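Local atomic coordinates of hypothetical protein (Uncultured marine organism, PDB entry 2OD5), a protein that is of unknown function but probably binds nucleic acid, most likely DNA, through a winged helix-turn-helix domain. Residues A[21-26]-A[35-40]; A[54-59]-A[80-85]. All coordinates share one frame; numbering follows the deposited sequence. Where two conformers were deposited one is given.

Contact 1: residues A[21-26]-A[35-40]; sequences KKFLGD and LEHINS
Phe23 and His37 meet ring on ring in an offset stack, the two planes only 10° from parallel and the centroids 4.2 Å apart. The stack is displaced: Phe23 CD1 sits over the middle of the imidazole, 3.4 Å from His37 CG, whereas the imidazole lies toward the rim of the phenyl ring and reaches back along the Phe23 side chain, with His37 CD2 3.7 Å from Phe23 CB. The side chains come from opposing helices and overlap side by side, each running past the other's end. Phe23 has CG anti to its own backbone nitrogen (chi1 -177°) and His37 takes the same torsion, which carries each ring out from its helix toward the other.

A CH-pi contact completes the aromatic pairing. His37 CB stands over the phenyl face, 3.8 Å from the Phe23 ring centroid and almost straight above it, so methylene and imidazole together lie along one side of Phe23. With an alanine at His37, the imidazole would be gone and the phenyl ring would probably lose its flat partner and be freer to turn.

Phe23 also touches Arg29; one residue on from His37, Ile38 brings helix 31-39 against Lys19 and Ile20 of helix 9-23. The stack joins the C-terminal end of helix 9-23 to helix 31-39 near the surface, a helix-helix contact consistent with the helical core of a winged helix-turn-helix domain.

Contact 2: residues A[54-59]-A[80-85]; sequences VLSKDK and CEWATR
Two nitrogens along one side of the Arg85 guanidinium, NE and NH2, converge on the backbone O of Lys59. Arg85 NE lies 2.9 Å from Lys59 O, nearly in line with the C=O bond, and Arg85 NH2 donates to the same Lys59 O at 2.8 Å, in the carbonyl plane and on a lone pair. Neither bond is straight, both with N-H...O angles near 145°, as expected when one oxygen is shared by two neighbouring donors. That oxygen stays close to the guanidinium plane, so the group is held edge-on. The Arg85 chain runs extended from the backbone and then bends at chi3 (-65°), bringing NE and NH2 round to Lys59.

The ammonium of Lys59, a residue just past the helix, turns back to the last turn of helix 48-57, where Lys59 NZ donates to Ser56 O at 2.9 Å. Ser56 OG bonds to Gly52 O and lies beside the edge of the Trp82 ring near CH2.

Further in, Leu55 lies slantwise over one face of the Trp82 indole. Leu55 CD1 is 3.5 Å from the centroid of the five-membered ring in a CH-pi contact, while Leu55 CB rests against the six-membered ring, 3.8 Å from Trp82 CZ2. The indole N-H is satisfied by Thr31 OG1, which helps fix the ring's rotation; Trp82 also touches Ile34, and Leu55 touches Ile20 and Ile61.

The chemistry is divided between two ends: a buried leucine-indole contact fastens helix 48-57 to strand 75-84, and near the surface a charged side chain ties the start of helix 85-91 to an uncharged carbonyl, a link that does not depend on an acidic partner.

In the fold
The two contacts follow in series along the chain, contact 1 closing before contact 2 opens, with their centres about 12 Å apart. Contact 1 joins helices 9-23 and 31-39 toward the surface; contact 2, nearer the middle of the chain, sets helix 48-57 against strand 75-84 of the antiparallel sheet. They meet mainly at Leu24, whose CD2 packs 3.5 Å from Trp82 O and whose CB touches Thr84 CG2; Lys21 O also touches Thr84 CG2. Three helices are thereby brought together with the sheet whose two long strands, 61-71 and 75-84, form the hairpin. This layout fits a winged helix-turn-helix, consistent with the proposed nucleic acid binding.

Contact 1: residues A[21-26]-A[35-40]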
loop_
_atom_site.group_PDB
_atom_site.type_symbol
_atom_site.label_atom_id
_atom_site.label_comp_id
_atom_site.label_asym_id
_atom_site.label_seq_id
_atom_site.Cartn_x
_atom_site.Cartn_y
_atom_site.Cartn_z
ATOM N N LYS A 21 -0.600 7.230 -3.572
ATOM C CA LYS A 21 0.295 8.262 -3.044
ATOM C C LYS A 21 -0.473 9.407 -2.378
ATOM O O LYS A 21 -0.122 9.855 -1.289
ATOM C CB LYS A 21 1.252 8.754 -4.133
ATOM C CG LYS A 21 2.297 7.734 -4.557
ATOM N N LYS A 22 -1.562 9.832 -2.998
ATOM C CA LYS A 22 -2.437 10.844 -2.405
ATOM C C LYS A 22 -3.073 10.371 -1.104
ATOM O O LYS A 22 -3.120 11.103 -0.104
ATOM C CB LYS A 22 -3.513 11.250 -3.407
ATOM C CG LYS A 22 -2.990 12.168 -4.504
ATOM C CD LYS A 22 -2.757 13.566 -3.983
ATOM N N PHE A 23 -3.551 9.137 -1.105
ATOM C CA PHE A 23 -4.161 8.554 0.075
ATOM C C PHE A 23 -3.180 8.473 1.248
ATOM O O PHE A 23 -3.563 8.720 2.383
ATOM C CB PHE A 23 -4.720 7.164 -0.260
ATOM C CG PHE A 23 -5.429 6.492 0.871
ATOM C CD1 PHE A 23 -6.587 7.046 1.418
ATOM C CD2 PHE A 23 -4.945 5.309 1.405
ATOM C CE1 PHE A 23 -7.255 6.441 2.454
ATOM C CE2 PHE A 23 -5.641 4.672 2.427
ATOM C CZ PHE A 23 -6.792 5.246 2.955
ATOM N N LEU A 24 -1.926 8.117 0.969
ATOM C CA LEU A 24 -0.907 7.960 1.996
ATOM C C LEU A 24 -0.243 9.285 2.417
ATOM O O LEU A 24 0.602 9.307 3.303
ATOM C CB LEU A 24 0.174 6.997 1.517
ATOM C CG LEU A 24 -0.226 5.538 1.345
ATOM C CD1 LEU A 24 0.965 4.727 0.877
ATOM C CD2 LEU A 24 -0.816 4.950 2.639
ATOM N N GLY A 25 -0.647 10.385 1.806
ATOM C CA GLY A 25 -0.083 11.690 2.160
ATOM C C GLY A 25 -0.094 12.040 3.633
ATOM O O GLY A 25 0.939 12.442 4.181
ATOM N N ASP A 26 -1.243 11.871 4.272
ATOM C CA ASP A 26 -1.408 12.263 5.667
ATOM C C ASP A 26 -0.630 11.384 6.650
ATOM O O ASP A 26 -0.034 11.892 7.590
ATOM C CB ASP A 26 -2.897 12.292 6.043
ATOM C CG ASP A 26 -3.662 13.422 5.351
ATOM O OD1 ASP A 26 -3.048 14.465 5.012
ATOM O OD2 ASP A 26 -4.884 13.264 5.149
ATOM N N LEU A 35 -6.596 -0.779 -0.116
ATOM C CA LEU A 35 -7.460 -1.502 -1.050
ATOM C C LEU A 35 -8.872 -0.955 -0.996
ATOM O O LEU A 35 -9.491 -0.738 -2.036
ATOM C CB LEU A 35 -7.494 -2.998 -0.711
ATOM C CG LEU A 35 -8.216 -3.875 -1.760
ATOM C CD1 LEU A 35 -7.484 -3.840 -3.117
ATOM C CD2 LEU A 35 -8.332 -5.298 -1.237
ATOM N N GLU A 36 -9.411 -0.741 0.200
ATOM C CA GLU A 36 -10.769 -0.242 0.292
ATOM C C GLU A 36 -10.883 1.143 -0.360
ATOM O O GLU A 36 -11.837 1.426 -1.082
ATOM C CB GLU A 36 -11.268 -0.221 1.747
ATOM C CG GLU A 36 -12.738 0.235 1.848
ATOM C CD GLU A 36 -13.352 0.159 3.258
ATOM O OE1 GLU A 36 -12.611 -0.061 4.234
ATOM O OE2 GLU A 36 -14.581 0.373 3.363
ATOM N N HIS A 37 -9.892 1.997 -0.142
ATOM C CA HIS A 37 -9.893 3.332 -0.728
ATOM C C HIS A 37 -9.855 3.281 -2.231
ATOM O O HIS A 37 -10.658 3.917 -2.906
ATOM C CB HIS A 37 -8.682 4.132 -0.223
ATOM C CG HIS A 37 -8.599 5.475 -0.848
ATOM N ND1 HIS A 37 -9.512 6.462 -0.561
ATOM C CD2 HIS A 37 -7.796 5.962 -1.823
ATOM C CE1 HIS A 37 -9.231 7.531 -1.291
ATOM N NE2 HIS A 37 -8.207 7.248 -2.082
ATOM N N ILE A 38 -8.884 2.561 -2.776
ATOM C CA ILE A 38 -8.701 2.389 -4.223
ATOM C C ILE A 38 -9.962 1.843 -4.891
ATOM O O ILE A 38 -10.485 2.367 -5.878
ATOM C CB ILE A 38 -7.526 1.390 -4.467
ATOM C CG1 ILE A 38 -6.178 2.041 -4.141
ATOM C CG2 ILE A 38 -7.460 0.932 -5.876
ATOM C CD1 ILE A 38 -5.887 3.282 -4.965
ATOM N N ASN A 39 -10.438 0.746 -4.340
ATOM C CA ASN A 39 -11.584 0.087 -4.923
ATOM C C ASN A 39 -12.900 0.881 -4.785
ATOM O O ASN A 39 -13.865 0.597 -5.497
ATOM C CB ASN A 39 -11.733 -1.326 -4.364
ATOM C CG ASN A 39 -10.730 -2.314 -4.969
ATOM O OD1 ASN A 39 -9.946 -1.952 -5.838
ATOM N ND2 ASN A 39 -10.767 -3.566 -4.516
ATOM N N SER A 40 -12.941 1.847 -3.871
ATOM C CA SER A 40 -14.087 2.733 -3.712
ATOM C C SER A 40 -14.164 3.843 -4.738
ATOM O O SER A 40 -15.198 4.501 -4.828
ATOM C CB SER A 40 -14.125 3.331 -2.301
ATOM O OG SER A 40 -13.213 4.402 -2.201
#

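Contact 2: residues A[54-59]-A[80-85]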
loop_
_atom_site.group_PDB
_atom_site.type_symbol
_atom_site.label_atom_id
_atom_site.label_comp_id
_atom_site.label_asym_id
_atom_site.label_seq_id
_atom_site.Cartn_x
_atom_site.Cartn_y
_atom_site.Cartn_z
ATOM N N VAL A 54 1.895 -4.025 -6.580
ATOM C CA VAL A 54 2.001 -2.636 -6.972
ATOM C C VAL A 54 2.749 -1.845 -5.909
ATOM O O VAL A 54 3.621 -1.025 -6.213
ATOM C CB VAL A 54 0.611 -1.994 -7.185
ATOM C CG1 VAL A 54 0.734 -0.449 -7.325
ATOM C CG2 VAL A 54 -0.081 -2.636 -8.395
ATOM N N LEU A 55 2.388 -2.064 -4.659
ATOM C CA LEU A 55 3.006 -1.329 -3.546
ATOM C C LEU A 55 4.481 -1.654 -3.432
ATOM O O LEU A 55 5.298 -0.758 -3.201
ATOM C CB LEU A 55 2.285 -1.661 -2.224
ATOM C CG LEU A 55 0.855 -1.131 -2.055
ATOM C CD1 LEU A 55 0.178 -1.802 -0.818
ATOM C CD2 LEU A 55 0.834 0.359 -1.928
ATOM N N SER A 56 4.829 -2.929 -3.588
ATOM C CA SER A 56 6.249 -3.364 -3.514
ATOM C C SER A 56 7.067 -2.817 -4.649
ATOM O O SER A 56 8.225 -2.378 -4.448
ATOM C CB SER A 56 6.342 -4.890 -3.550
ATOM O OG SER A 56 5.816 -5.415 -2.363
ATOM N N LYS A 57 6.485 -2.818 -5.843
ATOM C CA LYS A 57 7.175 -2.382 -7.052
ATOM C C LYS A 57 7.350 -0.859 -7.137
ATOM O O LYS A 57 8.290 -0.371 -7.757
ATOM C CB LYS A 57 6.447 -2.890 -8.305
ATOM C CG LYS A 57 7.087 -2.416 -9.604
ATOM C CD LYS A 57 6.678 -3.205 -10.833
ATOM C CE LYS A 57 7.510 -2.728 -12.025
ATOM N NZ LYS A 57 6.878 -3.075 -13.323
ATOM N N ASP A 58 6.442 -0.108 -6.529
ATOM C CA ASP A 58 6.519 1.344 -6.574
ATOM C C ASP A 58 7.516 1.795 -5.532
ATOM O O ASP A 58 7.252 1.710 -4.345
ATOM C CB ASP A 58 5.164 1.992 -6.317
ATOM C CG ASP A 58 5.196 3.491 -6.519
ATOM O OD1 ASP A 58 6.289 4.099 -6.396
ATOM O OD2 ASP A 58 4.141 4.097 -6.807
ATOM N N LYS A 59 8.639 2.349 -5.971
ATOM C CA LYS A 59 9.684 2.767 -5.038
ATOM C C LYS A 59 9.366 4.015 -4.204
ATOM O O LYS A 59 10.099 4.354 -3.277
ATOM C CB LYS A 59 11.021 2.897 -5.793
ATOM C CG LYS A 59 11.446 1.586 -6.560
ATOM C CD LYS A 59 11.404 0.282 -5.684
ATOM C CE LYS A 59 11.208 -1.044 -6.498
ATOM N NZ LYS A 59 10.843 -2.294 -5.643
ATOM N N CYS A 80 0.210 -5.379 6.280
ATOM C CA CYS A 80 1.410 -4.547 6.084
ATOM C C CYS A 80 1.007 -3.087 6.126
ATOM O O CYS A 80 -0.127 -2.727 5.764
ATOM C CB CYS A 80 2.087 -4.878 4.766
ATOM S SG CYS A 80 2.699 -6.604 4.718
ATOM N N GLU A 81 1.935 -2.256 6.586
ATOM C CA GLU A 81 1.731 -0.832 6.719
ATOM C C GLU A 81 2.658 -0.149 5.730
ATOM O O GLU A 81 3.846 -0.507 5.632
ATOM C CB GLU A 81 2.105 -0.375 8.136
ATOM C CG GLU A 81 1.211 -0.965 9.219
ATOM C CD GLU A 81 1.876 -1.091 10.568
ATOM O OE1 GLU A 81 2.967 -0.538 10.793
ATOM O OE2 GLU A 81 1.307 -1.779 11.405
ATOM N N TRP A 82 2.122 0.849 5.032
ATOM C CA TRP A 82 2.845 1.531 3.971
ATOM C C TRP A 82 2.789 3.039 4.131
ATOM O O TRP A 82 1.792 3.581 4.600
ATOM C CB TRP A 82 2.204 1.158 2.645
ATOM C CG TRP A 82 2.131 -0.255 2.361
ATOM C CD1 TRP A 82 1.111 -1.102 2.716
ATOM C CD2 TRP A 82 3.105 -1.057 1.708
ATOM N NE1 TRP A 82 1.376 -2.369 2.277
ATOM C CE2 TRP A 82 2.591 -2.375 1.664
ATOM C CE3 TRP A 82 4.336 -0.793 1.108
ATOM C CZ2 TRP A 82 3.260 -3.405 1.057
ATOM C CZ3 TRP A 82 4.999 -1.846 0.497
ATOM C CH2 TRP A 82 4.459 -3.132 0.512
ATOM N N ALA A 83 3.836 3.721 3.670
ATOM C CA ALA A 83 3.950 5.174 3.731
ATOM C C ALA A 83 4.608 5.653 2.458
ATOM O O ALA A 83 5.300 4.891 1.785
ATOM C CB ALA A 83 4.825 5.567 4.934
ATOM N N THR A 84 4.458 6.923 2.130
ATOM C CA THR A 84 5.270 7.450 1.044
ATOM C C THR A 84 6.691 7.613 1.538
ATOM O O THR A 84 6.931 7.893 2.711
ATOM C CB THR A 84 4.732 8.779 0.493
ATOM O OG1 THR A 84 4.943 9.819 1.453
ATOM C CG2 THR A 84 3.235 8.680 0.069
ATOM N N ARG A 85 7.649 7.524 0.628
ATOM C CA ARG A 85 9.056 7.751 0.996
ATOM C C ARG A 85 9.272 9.143 1.568
ATOM O O ARG A 85 10.087 9.355 2.495
ATOM C CB ARG A 85 9.955 7.498 -0.208
ATOM C CG ARG A 85 11.409 7.475 0.091
ATOM C CD ARG A 85 12.224 7.173 -1.122
ATOM N NE ARG A 85 11.990 5.835 -1.652
ATOM C CZ ARG A 85 12.629 4.739 -1.244
ATOM N NH1 ARG A 85 13.565 4.803 -0.296
ATOM N NH2 ARG A 85 12.346 3.576 -1.791
#